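PDB 6ZTI: PlaB phospholipase from Legionella pneumophila, which hydrolyses phospholipids as a virulence-associated alpha/beta hydrolase whose activity is controlled by tetramerization mediated by NAD(H). Local coordinates for residues B[25-36]-B[55-63]; B[62-72]-B[157-165]. One frame throughout, in Å; residues are numbered along the deposited sequence.

Contact 1. Residues B[25-36]-B[55-63]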
loop_
_atom_site.group_PDB
_atom_site.type_symbol
_atom_site.label_atom_id
_atom_site.label_comp_id
_atom_site.label_asym_id
_atom_site.label_seq_id
_atom_site.Cartn_x
_atom_site.Cartn_y
_atom_site.Cartn_z
ATOM N N SER B 25 27.108 -2.635 -3.773
ATOM C CA SER B 25 27.362 -2.829 -2.348
ATOM C C SER B 25 28.847 -2.858 -2.003
ATOM O O SER B 25 29.206 -3.241 -0.888
ATOM C CB SER B 25 26.686 -4.105 -1.833
ATOM O OG SER B 25 25.277 -3.933 -1.773
ATOM N N VAL B 26 29.716 -2.428 -2.917
ATOM C CA VAL B 26 31.157 -2.439 -2.692
ATOM C C VAL B 26 31.563 -1.217 -1.878
ATOM O O VAL B 26 31.113 -0.097 -2.144
ATOM C CB VAL B 26 31.899 -2.484 -4.040
ATOM C CG1 VAL B 26 33.371 -2.235 -3.859
ATOM C CG2 VAL B 26 31.674 -3.830 -4.708
ATOM N N THR B 27 32.439 -1.425 -0.887
ATOM C CA THR B 27 32.941 -0.326 -0.070
ATOM C C THR B 27 34.463 -0.269 -0.007
ATOM O O THR B 27 35.006 0.479 0.814
ATOM C CB THR B 27 32.395 -0.405 1.362
ATOM O OG1 THR B 27 32.854 -1.606 1.991
ATOM C CG2 THR B 27 30.876 -0.371 1.360
ATOM N N HIS B 28 35.163 -1.017 -0.856
ATOM C CA HIS B 28 36.615 -1.113 -0.778
ATOM C C HIS B 28 37.125 -1.621 -2.118
ATOM O O HIS B 28 36.576 -2.586 -2.660
ATOM C CB HIS B 28 37.012 -2.053 0.364
ATOM C CG HIS B 28 38.426 -1.897 0.821
ATOM N ND1 HIS B 28 39.499 -1.936 -0.045
ATOM C CD2 HIS B 28 38.947 -1.729 2.058
ATOM C CE1 HIS B 28 40.619 -1.781 0.639
ATOM N NE2 HIS B 28 40.312 -1.655 1.918
ATOM N N THR B 29 38.166 -0.972 -2.651
ATOM C CA THR B 29 38.676 -1.303 -3.976
ATOM C C THR B 29 39.489 -2.589 -3.995
ATOM O O THR B 29 39.940 -2.999 -5.070
ATOM C CB THR B 29 39.526 -0.150 -4.536
ATOM O OG1 THR B 29 40.442 0.315 -3.542
ATOM C CG2 THR B 29 38.634 1.013 -4.995
ATOM N N ASN B 30 39.698 -3.239 -2.852
ATOM C CA ASN B 30 40.252 -4.586 -2.895
ATOM C C ASN B 30 39.299 -5.562 -3.565
ATOM O O ASN B 30 39.699 -6.696 -3.858
ATOM C CB ASN B 30 40.612 -5.082 -1.484
ATOM C CG ASN B 30 39.410 -5.169 -0.548
ATOM O OD1 ASN B 30 38.261 -5.102 -0.971
ATOM N ND2 ASN B 30 39.687 -5.331 0.741
ATOM N N THR B 31 38.055 -5.141 -3.809
ATOM C CA THR B 31 37.123 -5.927 -4.608
ATOM C C THR B 31 37.760 -6.414 -5.907
ATOM O O THR B 31 37.363 -7.459 -6.437
ATOM C CB THR B 31 35.881 -5.078 -4.906
ATOM O OG1 THR B 31 34.874 -5.874 -5.548
ATOM C CG2 THR B 31 36.233 -3.903 -5.819
ATOM N N TYR B 32 38.743 -5.677 -6.432
ATOM C CA TYR B 32 39.411 -6.037 -7.679
ATOM C C TYR B 32 40.493 -7.094 -7.502
ATOM O O TYR B 32 41.105 -7.497 -8.498
ATOM C CB TYR B 32 40.035 -4.795 -8.333
ATOM C CG TYR B 32 39.047 -3.685 -8.637
ATOM C CD1 TYR B 32 37.943 -3.919 -9.445
ATOM C CD2 TYR B 32 39.236 -2.391 -8.140
ATOM C CE1 TYR B 32 37.040 -2.908 -9.733
ATOM C CE2 TYR B 32 38.344 -1.375 -8.426
ATOM C CZ TYR B 32 37.246 -1.645 -9.228
ATOM O OH TYR B 32 36.343 -0.646 -9.525
ATOM N N GLY B 33 40.734 -7.560 -6.274
ATOM C CA GLY B 33 41.789 -8.524 -6.046
ATOM C C GLY B 33 43.127 -7.855 -6.299
ATOM O O GLY B 33 43.285 -6.651 -6.119
ATOM N N GLU B 34 44.099 -8.649 -6.746
ATOM C CA GLU B 34 45.391 -8.125 -7.162
ATOM C C GLU B 34 45.532 -8.052 -8.682
ATOM O O GLU B 34 46.646 -7.867 -9.185
ATOM C CB GLU B 34 46.518 -8.961 -6.542
ATOM C CG GLU B 34 46.507 -8.932 -5.011
ATOM C CD GLU B 34 47.724 -9.600 -4.368
ATOM O OE1 GLU B 34 48.224 -10.622 -4.891
ATOM O OE2 GLU B 34 48.184 -9.089 -3.322
ATOM N N LEU B 35 44.423 -8.134 -9.418
ATOM C CA LEU B 35 44.502 -8.088 -10.875
ATOM C C LEU B 35 45.064 -6.777 -11.416
ATOM O O LEU B 35 45.812 -6.828 -12.410
ATOM C CB LEU B 35 43.116 -8.352 -11.478
ATOM C CG LEU B 35 43.068 -8.290 -13.006
ATOM C CD1 LEU B 35 44.040 -9.315 -13.578
ATOM C CD2 LEU B 35 41.672 -8.495 -13.542
ATOM N N PRO B 36 44.756 -5.602 -10.853
ATOM C CA PRO B 36 45.397 -4.368 -11.357
ATOM C C PRO B 36 46.914 -4.391 -11.267
ATOM O O PRO B 36 47.599 -4.073 -12.249
ATOM C CB PRO B 36 44.779 -3.274 -10.473
ATOM C CG PRO B 36 43.462 -3.845 -10.036
ATOM C CD PRO B 36 43.727 -5.312 -9.842
ATOM N N ILE B 55 46.868 2.526 -15.438
ATOM C CA ILE B 55 45.852 1.623 -14.910
ATOM C C ILE B 55 45.137 2.354 -13.782
ATOM O O ILE B 55 45.779 2.836 -12.840
ATOM C CB ILE B 55 46.461 0.300 -14.417
ATOM C CG1 ILE B 55 47.165 -0.407 -15.580
ATOM C CG2 ILE B 55 45.375 -0.584 -13.800
ATOM C CD1 ILE B 55 47.967 -1.634 -15.170
ATOM N N TYR B 56 43.810 2.438 -13.884
ATOM C CA TYR B 56 42.990 3.227 -12.983
ATOM C C TYR B 56 41.980 2.353 -12.258
ATOM O O TYR B 56 41.367 1.459 -12.848
ATOM C CB TYR B 56 42.249 4.326 -13.737
ATOM C CG TYR B 56 43.146 5.456 -14.163
ATOM C CD1 TYR B 56 43.934 5.348 -15.298
ATOM C CD2 TYR B 56 43.219 6.629 -13.424
ATOM C CE1 TYR B 56 44.778 6.391 -15.687
ATOM C CE2 TYR B 56 44.058 7.674 -13.812
ATOM C CZ TYR B 56 44.826 7.544 -14.942
ATOM O OH TYR B 56 45.663 8.567 -15.330
ATOM N N LEU B 57 41.805 2.636 -10.978
ATOM C CA LEU B 57 40.764 2.016 -10.182
ATOM C C LEU B 57 39.566 2.958 -10.144
ATOM O O LEU B 57 39.687 4.109 -9.709
ATOM C CB LEU B 57 41.279 1.702 -8.780
ATOM C CG LEU B 57 42.523 0.828 -8.696
ATOM C CD1 LEU B 57 42.764 0.445 -7.235
ATOM C CD2 LEU B 57 42.401 -0.407 -9.574
ATOM N N GLY B 58 38.425 2.482 -10.643
ATOM C CA GLY B 58 37.187 3.213 -10.475
ATOM C C GLY B 58 36.597 2.964 -9.100
ATOM O O GLY B 58 36.761 1.895 -8.515
ATOM N N ARG B 59 35.957 3.996 -8.547
ATOM C CA ARG B 59 35.182 3.851 -7.318
ATOM C C ARG B 59 33.940 4.723 -7.434
ATOM O O ARG B 59 34.044 5.931 -7.689
ATOM C CB ARG B 59 36.009 4.214 -6.075
ATOM C CG ARG B 59 36.462 5.662 -5.967
ATOM C CD ARG B 59 37.406 5.839 -4.776
ATOM N NE ARG B 59 37.667 7.247 -4.503
ATOM C CZ ARG B 59 38.560 7.984 -5.158
ATOM N NH1 ARG B 59 39.292 7.453 -6.128
ATOM N NH2 ARG B 59 38.722 9.260 -4.842
ATOM N N TYR B 60 32.770 4.102 -7.288
ATOM C CA TYR B 60 31.495 4.795 -7.335
ATOM C C TYR B 60 30.662 4.372 -6.135
ATOM O O TYR B 60 30.984 3.412 -5.429
ATOM C CB TYR B 60 30.746 4.532 -8.657
ATOM C CG TYR B 60 30.280 3.106 -8.898
ATOM C CD1 TYR B 60 29.061 2.660 -8.403
ATOM C CD2 TYR B 60 31.039 2.216 -9.651
ATOM C CE1 TYR B 60 28.627 1.368 -8.622
ATOM C CE2 TYR B 60 30.601 0.913 -9.882
ATOM C CZ TYR B 60 29.400 0.499 -9.364
ATOM O OH TYR B 60 28.970 -0.790 -9.585
ATOM N N ILE B 61 29.594 5.122 -5.898
ATOM C CA ILE B 61 28.785 4.987 -4.696
ATOM C C ILE B 61 27.560 4.153 -5.037
ATOM O O ILE B 61 26.681 4.593 -5.787
ATOM C CB ILE B 61 28.380 6.351 -4.135
ATOM C CG1 ILE B 61 29.613 7.223 -3.918
ATOM C CG2 ILE B 61 27.591 6.161 -2.840
ATOM C CD1 ILE B 61 30.604 6.652 -2.940
ATOM N N SER B 62 27.493 2.961 -4.454
ATOM C CA SER B 62 26.395 2.033 -4.670
ATOM C C SER B 62 25.499 1.894 -3.449
ATOM O O SER B 62 24.565 1.085 -3.469
ATOM C CB SER B 62 26.952 0.656 -5.049
ATOM O OG SER B 62 28.004 0.293 -4.165
ATOM N N PHE B 63 25.762 2.647 -2.384
ATOM C CA PHE B 63 25.033 2.499 -1.132
ATOM C C PHE B 63 24.271 3.764 -0.745
ATOM O O PHE B 63 23.969 3.962 0.436
ATOM C CB PHE B 63 26.005 2.088 -0.024
ATOM C CG PHE B 63 27.281 2.869 -0.029
ATOM C CD1 PHE B 63 27.331 4.129 0.537
ATOM C CD2 PHE B 63 28.432 2.350 -0.609
ATOM C CE1 PHE B 63 28.502 4.867 0.528
ATOM C CE2 PHE B 63 29.613 3.084 -0.619
ATOM C CZ PHE B 63 29.646 4.343 -0.050
#
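Tyr32 donates its phenol proton to the backbone carbonyl of Gly58, with Tyr32 OH and Gly58 O 2.8 Å apart. The C=O...donor angle is 127° and the hydroxyl sits above the carbonyl plane, 38° out of it, so the bond does not follow a lone-pair direction. From the ring's side, Gly58 O lies at the edge and close to the ring plane. Further up the same ring, Tyr32 CD2 is 4.0 Å from Leu57 CD2, an oblique approach in which the two side chains run past one another in opposite directions. That Leu57 methyl is also covered by Pro36, whose CG comes within 3.6 Å of Leu57 CD2 as the two side chains cross nearly at right angles. Two residues earlier, at the start of strand 55-60, Ile55 CD1 packs 3.8 Å from Pro36 O.

At the other end, residues 25-27 meet Ser62 and Phe63. Ser62 OG stands 3.1 Å from Ser25 N, and Phe63 turns a ring edge to the carbonyl of Val26, with CE2 3.8 Å from Val26 O. Thr27 CG2 approaches that ring obliquely, 4.2 Å from Phe63 CD2.

With CG of Tyr32 anti to its carbonyl carbon (Tyr32 chi1 -58°), the ring is carried toward strand 55-60. Thr31 CG2 covers the centre of one ring face, and Phe20 of the adjacent strand meets the ring with planes inclined. Thr29 turns its CG2 to Gly58 and Arg59, while its OG1 is hydrogen-bonded to Ala477 N of the second subunit. An antiparallel strand of that subunit pairs with residues 57-60, continuing the sheet across the interface. The 3-10 turn 29-32 and the start of helix 35-44 thus pack on the next strand within the beta-alpha-beta unit 16-21, 35-44, 55-60 of the alpha/beta-hydrolase sheet.

Contact 2. Residues B[62-72]-B[157-165]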
loop_
_atom_site.group_PDB
_atom_site.type_symbol
_atom_site.label_atom_id
_atom_site.label_comp_id
_atom_site.label_asym_id
_atom_site.label_seq_id
_atom_site.Cartn_x
_atom_site.Cartn_y
_atom_site.Cartn_z
ATOM N N SER B 62 27.493 2.961 -4.454
ATOM C CA SER B 62 26.395 2.033 -4.670
ATOM C C SER B 62 25.499 1.894 -3.449
ATOM O O SER B 62 24.565 1.085 -3.469
ATOM C CB SER B 62 26.952 0.656 -5.049
ATOM O OG SER B 62 28.004 0.293 -4.165
ATOM N N PHE B 63 25.762 2.647 -2.384
ATOM C CA PHE B 63 25.033 2.499 -1.132
ATOM C C PHE B 63 24.271 3.764 -0.745
ATOM O O PHE B 63 23.969 3.962 0.436
ATOM C CB PHE B 63 26.005 2.088 -0.024
ATOM C CG PHE B 63 27.281 2.869 -0.029
ATOM C CD1 PHE B 63 27.331 4.129 0.537
ATOM C CD2 PHE B 63 28.432 2.350 -0.609
ATOM C CE1 PHE B 63 28.502 4.867 0.528
ATOM C CE2 PHE B 63 29.613 3.084 -0.619
ATOM C CZ PHE B 63 29.646 4.343 -0.050
ATOM N N ASP B 64 23.935 4.614 -1.714
ATOM C CA ASP B 64 23.142 5.819 -1.489
ATOM C C ASP B 64 21.788 5.638 -2.163
ATOM O O ASP B 64 21.719 5.451 -3.380
ATOM C CB ASP B 64 23.860 7.051 -2.048
ATOM C CG ASP B 64 23.074 8.338 -1.849
ATOM O OD1 ASP B 64 21.826 8.322 -1.940
ATOM O OD2 ASP B 64 23.713 9.377 -1.606
ATOM N N ASP B 65 20.712 5.732 -1.381
ATOM C CA ASP B 65 19.379 5.464 -1.909
ATOM C C ASP B 65 18.907 6.487 -2.940
ATOM O O ASP B 65 17.938 6.205 -3.652
ATOM C CB ASP B 65 18.365 5.400 -0.767
ATOM C CG ASP B 65 18.417 4.087 -0.009
ATOM O OD1 ASP B 65 18.836 3.063 -0.594
ATOM O OD2 ASP B 65 18.032 4.079 1.178
ATOM N N THR B 66 19.552 7.645 -3.055
ATOM C CA THR B 66 19.126 8.648 -4.026
ATOM C C THR B 66 19.853 8.542 -5.363
ATOM O O THR B 66 19.381 9.113 -6.352
ATOM C CB THR B 66 19.323 10.057 -3.457
ATOM O OG1 THR B 66 20.720 10.345 -3.341
ATOM C CG2 THR B 66 18.681 10.170 -2.086
ATOM N N VAL B 67 20.953 7.802 -5.428
ATOM C CA VAL B 67 21.787 7.739 -6.624
ATOM C C VAL B 67 21.215 6.706 -7.583
ATOM O O VAL B 67 20.860 5.593 -7.176
ATOM C CB VAL B 67 23.243 7.417 -6.249
ATOM C CG1 VAL B 67 24.099 7.221 -7.493
ATOM C CG2 VAL B 67 23.804 8.527 -5.361
ATOM N N THR B 68 21.110 7.083 -8.855
ATOM C CA THR B 68 20.573 6.225 -9.898
ATOM C C THR B 68 21.681 5.766 -10.846
ATOM O O THR B 68 22.785 6.323 -10.880
ATOM C CB THR B 68 19.482 6.953 -10.699
ATOM O OG1 THR B 68 20.088 7.961 -11.518
ATOM C CG2 THR B 68 18.445 7.605 -9.767
ATOM N N VAL B 69 21.363 4.734 -11.636
ATOM C CA VAL B 69 22.293 4.265 -12.661
ATOM C C VAL B 69 22.579 5.385 -13.654
ATOM O O VAL B 69 23.718 5.568 -14.100
ATOM C CB VAL B 69 21.730 3.003 -13.347
ATOM C CG1 VAL B 69 22.579 2.582 -14.540
ATOM C CG2 VAL B 69 21.654 1.866 -12.352
ATOM N N ASP B 70 21.556 6.169 -13.993
ATOM C CA ASP B 70 21.755 7.360 -14.811
ATOM C C ASP B 70 22.774 8.310 -14.182
ATOM O O ASP B 70 23.681 8.801 -14.865
ATOM C CB ASP B 70 20.419 8.069 -14.995
ATOM C CG ASP B 70 20.557 9.382 -15.740
ATOM O OD1 ASP B 70 20.897 9.341 -16.943
ATOM O OD2 ASP B 70 20.307 10.442 -15.126
ATOM N N ASP B 71 22.607 8.612 -12.888
ATOM C CA ASP B 71 23.554 9.445 -12.148
ATOM C C ASP B 71 24.978 8.909 -12.248
ATOM O O ASP B 71 25.929 9.668 -12.472
ATOM C CB ASP B 71 23.171 9.517 -10.664
ATOM C CG ASP B 71 21.843 10.224 -10.391
ATOM O OD1 ASP B 71 21.273 10.915 -11.272
ATOM O OD2 ASP B 71 21.374 10.071 -9.236
ATOM N N ILE B 72 25.148 7.598 -12.041
ATOM C CA ILE B 72 26.488 7.033 -11.979
ATOM C C ILE B 72 27.149 7.075 -13.349
ATOM O O ILE B 72 28.352 7.316 -13.459
ATOM C CB ILE B 72 26.439 5.599 -11.425
ATOM C CG1 ILE B 72 25.954 5.605 -9.971
ATOM C CG2 ILE B 72 27.803 4.936 -11.513
ATOM C CD1 ILE B 72 25.477 4.246 -9.487
ATOM N N GLU B 157 22.009 -1.964 2.982
ATOM C CA GLU B 157 23.276 -1.680 2.308
ATOM C C GLU B 157 23.063 -1.078 0.912
ATOM O O GLU B 157 23.363 0.099 0.699
ATOM C CB GLU B 157 24.140 -2.946 2.208
ATOM C CG GLU B 157 25.363 -2.801 1.296
ATOM C CD GLU B 157 26.627 -2.356 2.034
ATOM O OE1 GLU B 157 27.564 -3.179 2.145
ATOM O OE2 GLU B 157 26.691 -1.188 2.490
ATOM N N PRO B 158 22.526 -1.863 -0.025
ATOM C CA PRO B 158 22.468 -1.401 -1.416
ATOM C C PRO B 158 21.450 -0.288 -1.607
ATOM O O PRO B 158 20.459 -0.187 -0.882
ATOM C CB PRO B 158 22.075 -2.659 -2.201
ATOM C CG PRO B 158 21.511 -3.626 -1.195
ATOM C CD PRO B 158 21.689 -3.057 0.191
ATOM N N GLY B 159 21.721 0.556 -2.600
ATOM C CA GLY B 159 20.876 1.712 -2.853
ATOM C C GLY B 159 19.594 1.335 -3.587
ATOM O O GLY B 159 19.599 0.575 -4.557
ATOM N N LYS B 160 18.485 1.909 -3.124
ATOM C CA LYS B 160 17.183 1.471 -3.610
ATOM C C LYS B 160 17.031 1.721 -5.101
ATOM O O LYS B 160 16.425 0.911 -5.811
ATOM C CB LYS B 160 16.066 2.172 -2.840
ATOM C CG LYS B 160 14.694 1.532 -3.046
ATOM C CD LYS B 160 13.929 2.184 -4.185
ATOM C CE LYS B 160 12.593 1.499 -4.432
ATOM N NZ LYS B 160 11.819 2.173 -5.521
ATOM N N CYS B 161 17.558 2.843 -5.603
ATOM C CA CYS B 161 17.345 3.156 -7.012
ATOM C C CYS B 161 18.132 2.221 -7.920
ATOM O O CYS B 161 17.663 1.876 -9.009
ATOM C CB CYS B 161 17.706 4.609 -7.296
ATOM S SG CYS B 161 16.493 5.780 -6.608
ATOM N N VAL B 162 19.323 1.799 -7.499
ATOM C CA VAL B 162 20.037 0.802 -8.280
ATOM C C VAL B 162 19.323 -0.550 -8.228
ATOM O O VAL B 162 19.371 -1.319 -9.191
ATOM C CB VAL B 162 21.490 0.687 -7.789
ATOM C CG1 VAL B 162 22.201 -0.458 -8.528
ATOM C CG2 VAL B 162 22.216 2.014 -7.989
ATOM N N LEU B 163 18.686 -0.880 -7.101
ATOM C CA LEU B 163 17.920 -2.122 -7.029
ATOM C C LEU B 163 16.724 -2.099 -7.969
ATOM O O LEU B 163 16.355 -3.140 -8.527
ATOM C CB LEU B 163 17.443 -2.372 -5.599
ATOM C CG LEU B 163 18.535 -2.654 -4.565
ATOM C CD1 LEU B 163 17.919 -2.893 -3.195
ATOM C CD2 LEU B 163 19.376 -3.853 -4.966
ATOM N N ASP B 164 16.098 -0.935 -8.158
ATOM C CA ASP B 164 15.018 -0.850 -9.137
ATOM C C ASP B 164 15.517 -1.159 -10.544
ATOM O O ASP B 164 14.765 -1.709 -11.361
ATOM C CB ASP B 164 14.387 0.538 -9.097
ATOM C CG ASP B 164 13.588 0.788 -7.835
ATOM O OD1 ASP B 164 13.010 -0.168 -7.277
ATOM O OD2 ASP B 164 13.538 1.952 -7.408
ATOM N N TRP B 165 16.770 -0.810 -10.848
ATOM C CA TRP B 165 17.353 -1.154 -12.146
ATOM C C TRP B 165 17.640 -2.648 -12.225
ATOM O O TRP B 165 17.306 -3.307 -13.215
ATOM C CB TRP B 165 18.643 -0.347 -12.392
ATOM C CG TRP B 165 19.103 -0.304 -13.846
ATOM C CD1 TRP B 165 18.980 0.750 -14.719
ATOM C CD2 TRP B 165 19.737 -1.356 -14.593
ATOM N NE1 TRP B 165 19.492 0.416 -15.946
ATOM C CE2 TRP B 165 19.965 -0.866 -15.897
ATOM C CE3 TRP B 165 20.140 -2.652 -14.287
ATOM C CZ2 TRP B 165 20.565 -1.632 -16.890
ATOM C CZ3 TRP B 165 20.738 -3.422 -15.283
ATOM C CH2 TRP B 165 20.945 -2.906 -16.565
HETATM O O HOH W 1 18.423 3.340 -11.295
#
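Val69 overlaps the indole of Trp165: its CG1 stands over one face of the five-membered ring, 4.3 Å from the centroid and 24° off the normal, a CH-pi contact. The second methyl, anti to the carbonyl carbon of Val69, reaches the root of the same ring, with Val69 CG2 3.7 Å from Trp165 CG. The side chains cross at about a right angle. Ile72, further along helix 69-89, adds its CD1 at 4.2 Å from Val162 CG2. Pro104 of helix 102-114 and Met172, Ser173 and Leu176 of helix 171-180 also pack on Trp165. The contact joins the N-terminal ends of helices 69-89 and 160-166 in the alpha/beta-hydrolase fold, helix 69-89 being the one that follows strand 55-60.

Each helix start has a polar anchor. Thr68 and Asp71 form a capping box: Asp71 N donates to Thr68 OG1, and Thr68 N donates back to Asp71 OD2. Helix 160-166 receives its anchor from across the contact, where Lys160 N donates to Asp65 OD1 at 2.8 Å. The N-H...O angle is 145°, and OD1 is met on its anti side, 28° out of the carboxylate plane; the negative charge there would probably be stabilised by the helix start. Gly159, the N-cap residue, donates its N to Ser62 O at 3.0 Å.

Cys161 points toward segment 62-72, its CB 3.3 Å from Val67 O and its SG 3.3 Å from Asp65 O. One water bridges the backbones, accepting from Val69 N and donating to Cys161 O. Asp64 OD1 closes an Asx turn onto Thr66 N and takes the Thr66 hydroxyl as well. In the second subunit, Arg461 forms a salt bridge with Asp71 OD2, and Leu428 N donates to Asp64 OD2.

From the N terminus, strand 16-21 leads into loop 25-34 and helix 35-44, and contact 1 closes when the chain returns along strand 55-60. Contact 2 opens afterwards: residues 62-72 lead into helix 69-89, and residues 157-165 come back to them across a span of 84 residues. The contacts are therefore in series, neither nested nor crossed, though both use Ser62 and Phe63. Their centres lie 16 Å apart, and they touch directly where Ser25 OG packs 3.3 Å from Glu157 CG. Contact 1 joins loop and helix start to strand 55-60, outermost in this chain's parallel sheet but continued by the second subunit; contact 2 ties helix 69-89 to helix 160-166.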